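PDB 3N6X: putative glutathionylspermidine synthase, which probably acts as an ATP-dependent ligase of the circularly permuted ATP-grasp type, joining a carboxylate to an amine. Local coordinates for residues F72-R77 / R182-L187; L102-H107 / R332-E337; Q126-M131 / D278-D283; Y347-S350 / D354-Y357. One frame throughout, in Å; residues are numbered along the deposited sequence.

How the contacts relate
Contact 1 lies on the opposite side of the chain's centre from the other three, its centre about 42 or 43 Å from each of theirs. Contacts 2 and 3 touch: helix 81-105 ends at Val105, and the hydroxyl of the next residue, Tyr106, probably hydrogen-bonds to the backbone N of Arg128, while the Tyr106 and Tyr127 rings stack. Along the sequence, both segments of contact 3 fall between those of contact 2, and the segments of contact 1 alternate with those of both. Contact 4 comes last, at the edge of the four-stranded antiparallel sheet, its centre 27 Å from that of contact 2; it fastens a strand to the helix that follows, whereas contacts 1 to 3 join distant parts of the sequence.

Contact 1. Residues F72-R77 / R182-L187; sequences FDVVPR and RLFPEL
The backbones of 72-77 and 182-187 stay well apart, Val74 CA lying 9.1 Å from Leu183 CA, and what bridges them is side chain alone. Residues 182-187 span the break between helix 170-183 and helix 185-190, and Phe184 is the first residue to leave helical geometry there; the turn into the second helix is tied by Leu187 N to Phe184 O (3.0 Å). Val74 meets this corner from the loop that precedes strand 77-79. Its CB comes to the rim of the Phe184 ring, near the ring plane, 3.8 Å from Phe184 CE2, and the two side chains cross at about a right angle. With CG1 set anti to its own carbonyl carbon (chi1 -57°), Val74 also turns that methyl to both Phe184 and Leu183, reaching Leu183 CD1 at 4.2 Å. The Phe184 ring is backed on one face by its neighbour, Leu183 CB lying 3.5 Å above the ring centre. Trp30 of helix 25-33 adds an edge-to-face ring contact to Phe184, and helix 42-53 packs on Leu183 through Leu49, Arg52 and Val53. Polar anchoring of the loop lies elsewhere: Asp73 pairs with Lys467, and the backbone N of Val74 bonds to Glu45. No hydrogen bond or charge pair joins the two segments. The contact is therefore buried hydrocarbon packing, in which shape rather than directed bonding seats the helix corner against the loop, while Asp73 and the backbone N of Val74 are held by other parts of the chain.

Contact 2. Residues L102-H107 / R332-E337; sequences LHDVYH and RFYLGE
Two helix C-terminal ends face each other here, Asp104 in the last turn of helix 81-105 and Tyr334 in that of helix 327-335. The Tyr334 hydroxyl donates to Asp104 OD2 over 2.6 Å, using the anti lone pair of that oxygen, the one turned away from OD1. The carboxylate meets the ring at its edge, near the ring plane, with its own plane turned 85° from it. Asp104 CG lies opposite the backbone N (chi1 -167°), which extends the acid across the gap, and its CB also comes close to the phenol, 3.1 Å from Tyr334 OH. Phe333 joins from the side: its CE2 is 4.2 Å from Asp104 OD2, and its CD2 sits 3.5 Å above the Tyr334 ring, offset toward the rim. The same carboxylate receives backbone N-H groups at the start of helix 110-113, Glu110 N at OD1 and Ile111 N at OD2, so one acid joins three helices of the ATP-grasp family region. OD2 thus has two donors, which would be expected to favour the charged form of Asp104. Beyond the helix end the chain is tied back on itself, His107 ND1 donating to His103 O (2.7 Å) in the carbonyl plane, on a lone pair. The two imidazoles overlap near their rims, with His107 ND1 3.4 Å above the His103 ring plane.

Contact 3. Residues Q126-M131 / D278-D283; sequences QYRPEM and DDDFID
A single arginine, Arg128, serves two successive acids, Asp279 and Asp280, yet lies flat to neither carboxylate. This salt-bridge network joins two loops of the ATP-grasp family region, one leading to strand 144-151 and the other following strand 268-275. Arg128 NE pairs with Asp279 OD2 at 3.4 Å, while Asp279 CB lies over one face of the guanidinium; the two planes are 74° apart. That carboxylate oxygen has its stronger polar partner elsewhere, accepting the backbone N-H of Gly314. Asp280 comes instead to the guanidinium edge, its plane turned about at right angles to that group. A bend at chi2 (-91°) swings the arginine end between the acids, and Phe287 adds a cation-pi contact. Replacing Arg128 by a methionine would probably leave Asp279 and Asp280 without the positive charge they share and deprive Phe287 of its cation-pi partner. Asp280 OD1 also takes a hydrogen bond from a bound glycerol, probably carried over from crystallisation. Arg128 NH1 donates to Asp280 OD1 over 3.3 Å, with an angle of 146° at the hydrogen, and it meets that oxygen from above the carboxylate plane.

Contact 4. Residues Y347-S350 / D354-Y357; sequences YQLS and DLKY
Polar contact between 347-350 and 354-357 rests on Asp354, whose OD2 accepts the backbone N-H of Gln348 at 2.7 Å through its anti lone pair (N-H...O angle 154°). The carboxylate group also lies at the edge of the Tyr347 ring, its plane steeply turned from that of the ring. The amide of Gln348 has its main partner outside the two segments, OE1 bonding to Lys351. Aromatic contact pairs Tyr347 with Tyr357: the planes are within 14° of parallel, but the rings are slid so far that they barely overlap, with centroids 4.9 Å apart. Tyr347 OH approaches Tyr357 CE1 to 3.3 Å. With its CG opposite the backbone N (chi1 -178°), Tyr357 extends from the helix to meet the other phenol. A serine in place of Tyr347 would probably strip Tyr357 of its aromatic neighbour and set that ring free to turn. Apolar contact comes from Leu349 CD2 and Leu355 CD1, 3.9 Å apart, the side chains crossing at about a right angle, with Ile396 of helix 386-398 touching both leucines. The whole is a compact strand-to-helix connection, in which edge strand 347-348 of the antiparallel sheet turns directly into helix 352-360 and is bonded back to its first turn.

Contact 1. Residues F72-R77 / R182-L187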
loop_
_atom_site.group_PDB
_atom_site.type_symbol
_atom_site.label_atom_id
_atom_site.label_comp_id
_atom_site.label_asym_id
_atom_site.label_seq_id
_atom_site.Cartn_x
_atom_site.Cartn_y
_atom_site.Cartn_z
ATOM N N PHE A 72 -15.957 4.908 -8.860
ATOM C CA PHE A 72 -16.264 3.821 -7.947
ATOM C C PHE A 72 -17.178 2.801 -8.615
ATOM O O PHE A 72 -18.147 3.182 -9.274
ATOM C CB PHE A 72 -16.906 4.365 -6.658
ATOM C CG PHE A 72 -17.289 3.303 -5.653
ATOM C CD1 PHE A 72 -16.317 2.642 -4.910
ATOM C CD2 PHE A 72 -18.623 2.972 -5.440
ATOM C CE1 PHE A 72 -16.671 1.654 -3.987
ATOM C CE2 PHE A 72 -18.977 1.990 -4.505
ATOM C CZ PHE A 72 -18.001 1.343 -3.782
ATOM N N ASP A 73 -16.843 1.510 -8.481
ATOM C CA ASP A 73 -17.657 0.415 -8.997
ATOM C C ASP A 73 -18.373 -0.255 -7.819
ATOM O O ASP A 73 -17.757 -0.484 -6.770
ATOM C CB ASP A 73 -16.800 -0.596 -9.759
ATOM C CG ASP A 73 -17.613 -1.659 -10.472
ATOM O OD1 ASP A 73 -18.280 -1.321 -11.484
ATOM O OD2 ASP A 73 -17.530 -2.841 -10.069
ATOM N N VAL A 74 -19.680 -0.541 -7.980
ATOM C CA VAL A 74 -20.519 -1.088 -6.902
ATOM C C VAL A 74 -20.447 -2.609 -6.741
ATOM O O VAL A 74 -21.079 -3.153 -5.830
ATOM C CB VAL A 74 -21.983 -0.549 -6.934
ATOM C CG1 VAL A 74 -22.006 0.981 -6.863
ATOM C CG2 VAL A 74 -22.737 -1.048 -8.167
ATOM N N VAL A 75 -19.680 -3.301 -7.600
ATOM C CA VAL A 75 -19.516 -4.752 -7.452
ATOM C C VAL A 75 -18.333 -5.006 -6.510
ATOM O O VAL A 75 -17.201 -4.631 -6.836
ATOM C CB VAL A 75 -19.359 -5.497 -8.799
ATOM C CG1 VAL A 75 -19.435 -7.011 -8.595
ATOM C CG2 VAL A 75 -20.407 -5.031 -9.810
ATOM N N PRO A 76 -18.581 -5.527 -5.282
ATOM C CA PRO A 76 -17.471 -5.696 -4.339
ATOM C C PRO A 76 -16.509 -6.804 -4.739
ATOM O O PRO A 76 -16.878 -7.741 -5.459
ATOM C CB PRO A 76 -18.177 -6.028 -3.023
ATOM C CG PRO A 76 -19.450 -6.682 -3.440
ATOM C CD PRO A 76 -19.863 -5.986 -4.702
ATOM N N ARG A 77 -15.278 -6.704 -4.250
ATOM C CA ARG A 77 -14.280 -7.741 -4.398
ATOM C C ARG A 77 -14.439 -8.612 -3.149
ATOM O O ARG A 77 -14.139 -8.159 -2.048
ATOM C CB ARG A 77 -12.874 -7.096 -4.473
ATOM C CG ARG A 77 -11.730 -8.073 -4.443
ATOM C CD ARG A 77 -11.435 -8.610 -5.821
ATOM N NE ARG A 77 -10.347 -9.580 -5.801
ATOM C CZ ARG A 77 -9.057 -9.254 -5.844
ATOM N NH1 ARG A 77 -8.687 -7.977 -5.873
ATOM N NH2 ARG A 77 -8.127 -10.201 -5.834
ATOM N N ARG A 182 -24.420 2.546 2.777
ATOM C CA ARG A 182 -25.412 3.598 2.561
ATOM C C ARG A 182 -26.318 3.241 1.359
ATOM O O ARG A 182 -27.532 3.387 1.450
ATOM C CB ARG A 182 -24.698 4.941 2.333
ATOM C CG ARG A 182 -25.575 6.173 2.422
ATOM C CD ARG A 182 -24.725 7.407 2.156
ATOM N NE ARG A 182 -25.391 8.652 2.545
ATOM C CZ ARG A 182 -24.898 9.862 2.297
ATOM N NH1 ARG A 182 -23.741 9.998 1.658
ATOM N NH2 ARG A 182 -25.558 10.946 2.685
ATOM N N LEU A 183 -25.725 2.739 0.257
ATOM C CA LEU A 183 -26.483 2.376 -0.940
ATOM C C LEU A 183 -27.266 1.079 -0.770
ATOM O O LEU A 183 -28.440 1.031 -1.137
ATOM C CB LEU A 183 -25.551 2.245 -2.165
ATOM C CG LEU A 183 -24.880 3.508 -2.698
ATOM C CD1 LEU A 183 -23.787 3.147 -3.694
ATOM C CD2 LEU A 183 -25.889 4.451 -3.342
ATOM N N PHE A 184 -26.595 -0.011 -0.307
ATOM C CA PHE A 184 -27.215 -1.344 -0.272
ATOM C C PHE A 184 -27.164 -2.050 1.111
ATOM O O PHE A 184 -26.592 -3.143 1.221
ATOM C CB PHE A 184 -26.615 -2.247 -1.372
ATOM C CG PHE A 184 -26.197 -1.524 -2.635
ATOM C CD1 PHE A 184 -27.148 -1.083 -3.552
ATOM C CD2 PHE A 184 -24.856 -1.296 -2.913
ATOM C CE1 PHE A 184 -26.761 -0.422 -4.726
ATOM C CE2 PHE A 184 -24.470 -0.644 -4.091
ATOM C CZ PHE A 184 -25.424 -0.218 -4.994
ATOM N N PRO A 185 -27.852 -1.508 2.154
ATOM C CA PRO A 185 -27.831 -2.180 3.468
ATOM C C PRO A 185 -28.289 -3.636 3.413
ATOM O O PRO A 185 -27.711 -4.485 4.091
ATOM C CB PRO A 185 -28.771 -1.311 4.329
ATOM C CG PRO A 185 -29.555 -0.490 3.354
ATOM C CD PRO A 185 -28.636 -0.255 2.205
ATOM N N GLU A 186 -29.273 -3.937 2.552
ATOM C CA GLU A 186 -29.820 -5.293 2.402
ATOM C C GLU A 186 -28.761 -6.333 1.956
ATOM O O GLU A 186 -28.862 -7.506 2.314
ATOM C CB GLU A 186 -31.055 -5.289 1.470
ATOM C CG GLU A 186 -30.747 -5.048 -0.008
ATOM C CD GLU A 186 -30.563 -3.607 -0.463
ATOM O OE1 GLU A 186 -30.559 -2.693 0.395
ATOM O OE2 GLU A 186 -30.423 -3.396 -1.688
ATOM N N LEU A 187 -27.730 -5.883 1.208
ATOM C CA LEU A 187 -26.636 -6.734 0.722
ATOM C C LEU A 187 -25.753 -7.201 1.889
ATOM O O LEU A 187 -25.287 -8.340 1.900
ATOM C CB LEU A 187 -25.808 -5.943 -0.301
ATOM C CG LEU A 187 -25.121 -6.702 -1.431
ATOM C CD1 LEU A 187 -25.863 -7.956 -1.812
ATOM C CD2 LEU A 187 -24.925 -5.797 -2.627
#

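Contact 2. Residues L102-H107 / R332-E337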
loop_
_atom_site.group_PDB
_atom_site.type_symbol
_atom_site.label_atom_id
_atom_site.label_comp_id
_atom_site.label_asym_id
_atom_site.label_seq_id
_atom_site.Cartn_x
_atom_site.Cartn_y
_atom_site.Cartn_z
ATOM N N LEU A 102 15.314 -4.547 8.475
ATOM C CA LEU A 102 15.607 -3.143 8.813
ATOM C C LEU A 102 16.381 -3.006 10.127
ATOM O O LEU A 102 17.342 -2.255 10.185
ATOM C CB LEU A 102 14.328 -2.285 8.804
ATOM C CG LEU A 102 13.795 -1.973 7.398
ATOM C CD1 LEU A 102 12.328 -1.537 7.440
ATOM C CD2 LEU A 102 14.673 -0.915 6.684
ATOM N N HIS A 103 16.030 -3.795 11.143
ATOM C CA HIS A 103 16.807 -3.830 12.374
ATOM C C HIS A 103 18.228 -4.359 12.073
ATOM O O HIS A 103 19.209 -3.822 12.583
ATOM C CB HIS A 103 16.118 -4.709 13.435
ATOM C CG HIS A 103 16.934 -4.869 14.671
ATOM N ND1 HIS A 103 16.904 -3.922 15.682
ATOM C CD2 HIS A 103 17.861 -5.808 14.980
ATOM C CE1 HIS A 103 17.782 -4.329 16.587
ATOM N NE2 HIS A 103 18.382 -5.462 16.213
ATOM N N ASP A 104 18.330 -5.398 11.239
ATOM C CA ASP A 104 19.626 -5.990 10.903
ATOM C C ASP A 104 20.564 -5.023 10.132
ATOM O O ASP A 104 21.714 -4.866 10.548
ATOM C CB ASP A 104 19.437 -7.310 10.146
ATOM C CG ASP A 104 20.683 -8.167 10.024
ATOM O OD1 ASP A 104 21.532 -8.109 10.928
ATOM O OD2 ASP A 104 20.759 -8.958 9.081
ATOM N N VAL A 105 20.063 -4.329 9.047
ATOM C CA VAL A 105 20.913 -3.392 8.266
ATOM C C VAL A 105 21.481 -2.251 9.069
ATOM O O VAL A 105 22.508 -1.675 8.672
ATOM C CB VAL A 105 20.296 -2.858 6.949
ATOM C CG1 VAL A 105 20.334 -3.894 5.874
ATOM C CG2 VAL A 105 18.894 -2.289 7.150
ATOM N N TYR A 106 20.753 -1.819 10.112
ATOM C CA TYR A 106 21.181 -0.691 10.939
ATOM C C TYR A 106 21.854 -1.166 12.230
ATOM O O TYR A 106 22.161 -0.353 13.102
ATOM C CB TYR A 106 19.997 0.245 11.219
ATOM C CG TYR A 106 19.493 0.938 9.973
ATOM C CD1 TYR A 106 20.335 1.737 9.209
ATOM C CD2 TYR A 106 18.158 0.835 9.582
ATOM C CE1 TYR A 106 19.876 2.386 8.066
ATOM C CE2 TYR A 106 17.685 1.488 8.441
ATOM C CZ TYR A 106 18.551 2.259 7.683
ATOM O OH TYR A 106 18.118 2.898 6.552
ATOM N N HIS A 107 22.121 -2.485 12.332
ATOM C CA HIS A 107 22.794 -3.052 13.494
ATOM C C HIS A 107 23.967 -3.943 13.099
ATOM O O HIS A 107 24.937 -3.421 12.574
ATOM C CB HIS A 107 21.798 -3.712 14.482
ATOM C CG HIS A 107 20.950 -2.702 15.205
ATOM N ND1 HIS A 107 19.746 -2.243 14.669
ATOM C CD2 HIS A 107 21.205 -2.011 16.343
ATOM C CE1 HIS A 107 19.295 -1.336 15.522
ATOM N NE2 HIS A 107 20.140 -1.149 16.536
ATOM N N ARG A 332 13.374 -16.559 4.666
ATOM C CA ARG A 332 14.179 -17.760 4.968
ATOM C C ARG A 332 15.240 -17.474 6.017
ATOM O O ARG A 332 15.348 -18.224 6.974
ATOM C CB ARG A 332 14.832 -18.315 3.688
ATOM C CG ARG A 332 13.830 -18.690 2.622
ATOM C CD ARG A 332 14.475 -19.309 1.418
ATOM N NE ARG A 332 13.470 -19.935 0.565
ATOM C CZ ARG A 332 13.068 -19.447 -0.601
ATOM N NH1 ARG A 332 13.650 -18.368 -1.114
ATOM N NH2 ARG A 332 12.114 -20.053 -1.283
ATOM N N PHE A 333 15.986 -16.353 5.875
ATOM C CA PHE A 333 17.064 -16.005 6.809
ATOM C C PHE A 333 16.563 -15.643 8.230
ATOM O O PHE A 333 17.071 -16.183 9.207
ATOM C CB PHE A 333 17.958 -14.883 6.226
ATOM C CG PHE A 333 19.175 -14.536 7.064
ATOM C CD1 PHE A 333 20.320 -15.336 7.030
ATOM C CD2 PHE A 333 19.183 -13.402 7.878
ATOM C CE1 PHE A 333 21.447 -15.011 7.800
ATOM C CE2 PHE A 333 20.308 -13.082 8.645
ATOM C CZ PHE A 333 21.433 -13.891 8.603
ATOM N N TYR A 334 15.597 -14.725 8.344
ATOM C CA TYR A 334 15.140 -14.259 9.657
ATOM C C TYR A 334 14.159 -15.152 10.328
ATOM O O TYR A 334 14.131 -15.204 11.562
ATOM C CB TYR A 334 14.573 -12.823 9.575
ATOM C CG TYR A 334 15.609 -11.820 9.116
ATOM C CD1 TYR A 334 16.711 -11.511 9.912
ATOM C CD2 TYR A 334 15.507 -11.201 7.876
ATOM C CE1 TYR A 334 17.674 -10.596 9.486
ATOM C CE2 TYR A 334 16.487 -10.331 7.419
ATOM C CZ TYR A 334 17.568 -10.026 8.228
ATOM O OH TYR A 334 18.504 -9.134 7.786
ATOM N N LEU A 335 13.269 -15.779 9.549
ATOM C CA LEU A 335 12.184 -16.554 10.132
ATOM C C LEU A 335 12.369 -18.061 10.016
ATOM O O LEU A 335 11.618 -18.806 10.643
ATOM C CB LEU A 335 10.840 -16.126 9.522
ATOM C CG LEU A 335 10.487 -14.641 9.651
ATOM C CD1 LEU A 335 9.317 -14.294 8.758
ATOM C CD2 LEU A 335 10.159 -14.280 11.094
ATOM N N GLY A 336 13.338 -18.499 9.198
ATOM C CA GLY A 336 13.586 -19.918 8.952
ATOM C C GLY A 336 12.399 -20.607 8.309
ATOM O O GLY A 336 12.148 -21.786 8.566
ATOM N N GLU A 337 11.643 -19.859 7.471
ATOM C CA GLU A 337 10.420 -20.346 6.832
ATOM C C GLU A 337 10.490 -20.141 5.341
ATOM O O GLU A 337 11.223 -19.272 4.869
ATOM C CB GLU A 337 9.195 -19.557 7.355
ATOM C CG GLU A 337 8.907 -19.703 8.836
ATOM C CD GLU A 337 7.788 -18.809 9.357
ATOM O OE1 GLU A 337 7.243 -17.992 8.575
ATOM O OE2 GLU A 337 7.457 -18.930 10.556
#

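Contact 3. Residues Q126-M131 / D278-D283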
loop_
_atom_site.group_PDB
_atom_site.type_symbol
_atom_site.label_atom_id
_atom_site.label_comp_id
_atom_site.label_asym_id
_atom_site.label_seq_id
_atom_site.Cartn_x
_atom_site.Cartn_y
_atom_site.Cartn_z
ATOM N N GLN A 126 18.454 5.452 0.042
ATOM C CA GLN A 126 17.432 5.227 1.064
ATOM C C GLN A 126 18.017 4.633 2.359
ATOM O O GLN A 126 17.368 4.696 3.405
ATOM C CB GLN A 126 16.295 4.364 0.506
ATOM C CG GLN A 126 15.409 5.099 -0.503
ATOM C CD GLN A 126 14.831 6.368 0.073
ATOM O OE1 GLN A 126 14.232 6.376 1.150
ATOM N NE2 GLN A 126 15.033 7.474 -0.616
ATOM N N TYR A 127 19.256 4.094 2.299
ATOM C CA TYR A 127 19.945 3.613 3.493
ATOM C C TYR A 127 20.450 4.842 4.245
ATOM O O TYR A 127 21.183 5.640 3.669
ATOM C CB TYR A 127 21.116 2.659 3.133
ATOM C CG TYR A 127 21.945 2.249 4.337
ATOM C CD1 TYR A 127 21.574 1.164 5.128
ATOM C CD2 TYR A 127 23.040 3.012 4.751
ATOM C CE1 TYR A 127 22.296 0.818 6.273
ATOM C CE2 TYR A 127 23.767 2.677 5.896
ATOM C CZ TYR A 127 23.396 1.574 6.648
ATOM O OH TYR A 127 24.111 1.239 7.772
ATOM N N ARG A 128 20.002 5.037 5.500
ATOM C CA ARG A 128 20.352 6.229 6.282
ATOM C C ARG A 128 21.388 5.908 7.334
ATOM O O ARG A 128 21.066 5.291 8.358
ATOM C CB ARG A 128 19.096 6.871 6.927
ATOM C CG ARG A 128 17.938 7.099 5.960
ATOM C CD ARG A 128 17.972 8.458 5.301
ATOM N NE ARG A 128 16.897 8.599 4.318
ATOM C CZ ARG A 128 16.819 9.593 3.442
ATOM N NH1 ARG A 128 17.743 10.547 3.427
ATOM N NH2 ARG A 128 15.815 9.647 2.579
ATOM N N PRO A 129 22.658 6.327 7.116
ATOM C CA PRO A 129 23.703 6.056 8.124
ATOM C C PRO A 129 23.405 6.695 9.491
ATOM O O PRO A 129 23.928 6.227 10.504
ATOM C CB PRO A 129 24.977 6.625 7.478
ATOM C CG PRO A 129 24.493 7.598 6.455
ATOM C CD PRO A 129 23.200 7.065 5.953
ATOM N N GLU A 130 22.487 7.708 9.525
ATOM C CA GLU A 130 22.015 8.383 10.763
ATOM C C GLU A 130 21.252 7.413 11.660
ATOM O O GLU A 130 21.122 7.645 12.871
ATOM C CB GLU A 130 21.102 9.579 10.420
ATOM C CG GLU A 130 21.800 10.690 9.638
ATOM C CD GLU A 130 21.837 10.517 8.132
ATOM O OE1 GLU A 130 21.345 9.480 7.625
ATOM O OE2 GLU A 130 22.372 11.421 7.455
HETATM N N MSE A 131 20.747 6.320 11.066
HETATM C CA MSE A 131 19.980 5.289 11.783
HETATM C C MSE A 131 20.837 4.094 12.227
HETATM O O MSE A 131 20.345 3.230 12.944
HETATM C CB MSE A 131 18.788 4.841 10.931
HETATM C CG MSE A 131 17.726 5.929 10.816
HETATM SE SE MSE A 131 17.081 6.502 12.613
HETATM C CE MSE A 131 16.108 4.870 13.073
ATOM N N ASP A 278 8.124 12.794 4.078
ATOM C CA ASP A 278 9.299 11.982 3.729
ATOM C C ASP A 278 10.465 12.304 4.643
ATOM O O ASP A 278 10.594 13.449 5.089
ATOM C CB ASP A 278 9.709 12.227 2.272
ATOM C CG ASP A 278 8.776 11.611 1.248
ATOM O OD1 ASP A 278 8.331 10.450 1.463
ATOM O OD2 ASP A 278 8.553 12.249 0.194
ATOM N N ASP A 279 11.339 11.298 4.912
ATOM C CA ASP A 279 12.569 11.449 5.721
ATOM C C ASP A 279 13.293 12.729 5.401
ATOM O O ASP A 279 13.675 13.461 6.297
ATOM C CB ASP A 279 13.546 10.280 5.435
ATOM C CG ASP A 279 13.170 8.977 6.068
ATOM O OD1 ASP A 279 12.210 8.961 6.863
ATOM O OD2 ASP A 279 13.856 7.972 5.797
ATOM N N ASP A 280 13.548 12.956 4.115
ATOM C CA ASP A 280 14.306 14.088 3.594
ATOM C C ASP A 280 13.839 15.434 4.108
ATOM O O ASP A 280 14.628 16.372 4.135
ATOM C CB ASP A 280 14.237 14.087 2.060
ATOM C CG ASP A 280 15.305 13.268 1.403
ATOM O OD1 ASP A 280 16.407 13.161 1.979
ATOM O OD2 ASP A 280 15.072 12.794 0.268
ATOM N N PHE A 281 12.551 15.551 4.456
ATOM C CA PHE A 281 11.937 16.831 4.823
ATOM C C PHE A 281 11.649 17.030 6.314
ATOM O O PHE A 281 11.123 18.082 6.677
ATOM C CB PHE A 281 10.649 17.029 4.021
ATOM C CG PHE A 281 10.871 17.350 2.567
ATOM C CD1 PHE A 281 11.080 16.337 1.638
ATOM C CD2 PHE A 281 10.831 18.666 2.114
ATOM C CE1 PHE A 281 11.274 16.635 0.289
ATOM C CE2 PHE A 281 11.029 18.963 0.767
ATOM C CZ PHE A 281 11.257 17.946 -0.138
ATOM N N ILE A 282 11.976 16.046 7.175
ATOM C CA ILE A 282 11.611 16.113 8.599
ATOM C C ILE A 282 12.492 16.991 9.483
ATOM O O ILE A 282 12.055 17.360 10.572
ATOM C CB ILE A 282 11.383 14.713 9.245
ATOM C CG1 ILE A 282 12.663 13.869 9.264
ATOM C CG2 ILE A 282 10.200 13.978 8.624
ATOM C CD1 ILE A 282 13.023 13.376 10.601
ATOM N N ASP A 283 13.755 17.211 9.103
ATOM C CA ASP A 283 14.684 17.936 9.971
ATOM C C ASP A 283 15.740 18.688 9.150
ATOM O O ASP A 283 16.715 18.080 8.674
ATOM C CB ASP A 283 15.340 16.969 11.004
ATOM C CG ASP A 283 16.278 17.625 12.020
ATOM O OD1 ASP A 283 16.447 18.865 11.965
ATOM O OD2 ASP A 283 16.864 16.887 12.855
#

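Contact 4. Residues Y347-S350 / D354-Y357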
loop_
_atom_site.group_PDB
_atom_site.type_symbol
_atom_site.label_atom_id
_atom_site.label_comp_id
_atom_site.label_asym_id
_atom_site.label_seq_id
_atom_site.Cartn_x
_atom_site.Cartn_y
_atom_site.Cartn_z
ATOM N N TYR A 347 13.003 -7.436 -13.340
ATOM C CA TYR A 347 14.245 -7.021 -13.982
ATOM C C TYR A 347 14.519 -5.580 -13.642
ATOM O O TYR A 347 13.612 -4.766 -13.727
ATOM C CB TYR A 347 14.129 -7.185 -15.510
ATOM C CG TYR A 347 13.865 -8.609 -15.945
ATOM C CD1 TYR A 347 14.914 -9.505 -16.139
ATOM C CD2 TYR A 347 12.569 -9.062 -16.178
ATOM C CE1 TYR A 347 14.682 -10.807 -16.577
ATOM C CE2 TYR A 347 12.323 -10.368 -16.601
ATOM C CZ TYR A 347 13.383 -11.245 -16.775
ATOM O OH TYR A 347 13.152 -12.556 -17.127
ATOM N N GLN A 348 15.747 -5.257 -13.222
ATOM C CA GLN A 348 16.121 -3.860 -12.942
ATOM C C GLN A 348 16.952 -3.351 -14.117
ATOM O O GLN A 348 18.091 -3.778 -14.294
ATOM C CB GLN A 348 16.900 -3.731 -11.615
ATOM C CG GLN A 348 16.059 -4.022 -10.354
ATOM C CD GLN A 348 15.863 -5.511 -10.151
ATOM O OE1 GLN A 348 16.822 -6.297 -10.169
ATOM N NE2 GLN A 348 14.608 -5.943 -10.057
ATOM N N LEU A 349 16.355 -2.482 -14.961
ATOM C CA LEU A 349 17.002 -1.975 -16.186
ATOM C C LEU A 349 18.239 -1.129 -15.923
ATOM O O LEU A 349 18.995 -0.857 -16.845
ATOM C CB LEU A 349 15.992 -1.269 -17.118
ATOM C CG LEU A 349 15.078 -2.209 -17.926
ATOM C CD1 LEU A 349 14.015 -2.858 -17.048
ATOM C CD2 LEU A 349 14.419 -1.489 -19.031
ATOM N N SER A 350 18.521 -0.840 -14.641
ATOM C CA SER A 350 19.768 -0.205 -14.212
ATOM C C SER A 350 20.935 -1.214 -14.328
ATOM O O SER A 350 22.096 -0.820 -14.235
ATOM C CB SER A 350 19.648 0.266 -12.766
ATOM O OG SER A 350 19.371 -0.814 -11.890
ATOM N N ASP A 354 20.042 -7.234 -17.221
ATOM C CA ASP A 354 18.589 -7.061 -17.215
ATOM C C ASP A 354 18.137 -6.185 -18.371
ATOM O O ASP A 354 17.185 -6.542 -19.063
ATOM C CB ASP A 354 18.112 -6.487 -15.863
ATOM C CG ASP A 354 18.140 -7.487 -14.706
ATOM O OD1 ASP A 354 18.788 -8.543 -14.845
ATOM O OD2 ASP A 354 17.546 -7.192 -13.660
ATOM N N LEU A 355 18.859 -5.065 -18.627
ATOM C CA LEU A 355 18.561 -4.177 -19.746
ATOM C C LEU A 355 18.669 -4.932 -21.083
ATOM O O LEU A 355 17.790 -4.803 -21.924
ATOM C CB LEU A 355 19.511 -2.958 -19.727
ATOM C CG LEU A 355 19.317 -1.916 -20.844
ATOM C CD1 LEU A 355 17.918 -1.345 -20.829
ATOM C CD2 LEU A 355 20.317 -0.819 -20.720
ATOM N N LYS A 356 19.711 -5.770 -21.242
ATOM C CA LYS A 356 19.907 -6.560 -22.460
ATOM C C LYS A 356 18.736 -7.511 -22.686
ATOM O O LYS A 356 18.185 -7.554 -23.788
ATOM C CB LYS A 356 21.231 -7.331 -22.398
ATOM C CG LYS A 356 21.360 -8.421 -23.464
ATOM C CD LYS A 356 22.732 -9.075 -23.457
ATOM C CE LYS A 356 23.062 -9.782 -22.166
ATOM N NZ LYS A 356 24.374 -10.466 -22.245
ATOM N N TYR A 357 18.331 -8.247 -21.630
ATOM C CA TYR A 357 17.229 -9.203 -21.712
ATOM C C TYR A 357 15.921 -8.517 -22.041
ATOM O O TYR A 357 15.226 -8.946 -22.958
ATOM C CB TYR A 357 17.099 -10.031 -20.407
ATOM C CG TYR A 357 16.002 -11.070 -20.490
ATOM C CD1 TYR A 357 14.689 -10.757 -20.145
ATOM C CD2 TYR A 357 16.256 -12.339 -21.004
ATOM C CE1 TYR A 357 13.664 -11.690 -20.279
ATOM C CE2 TYR A 357 15.241 -13.284 -21.129
ATOM C CZ TYR A 357 13.945 -12.953 -20.773
ATOM O OH TYR A 357 12.940 -13.876 -20.915
#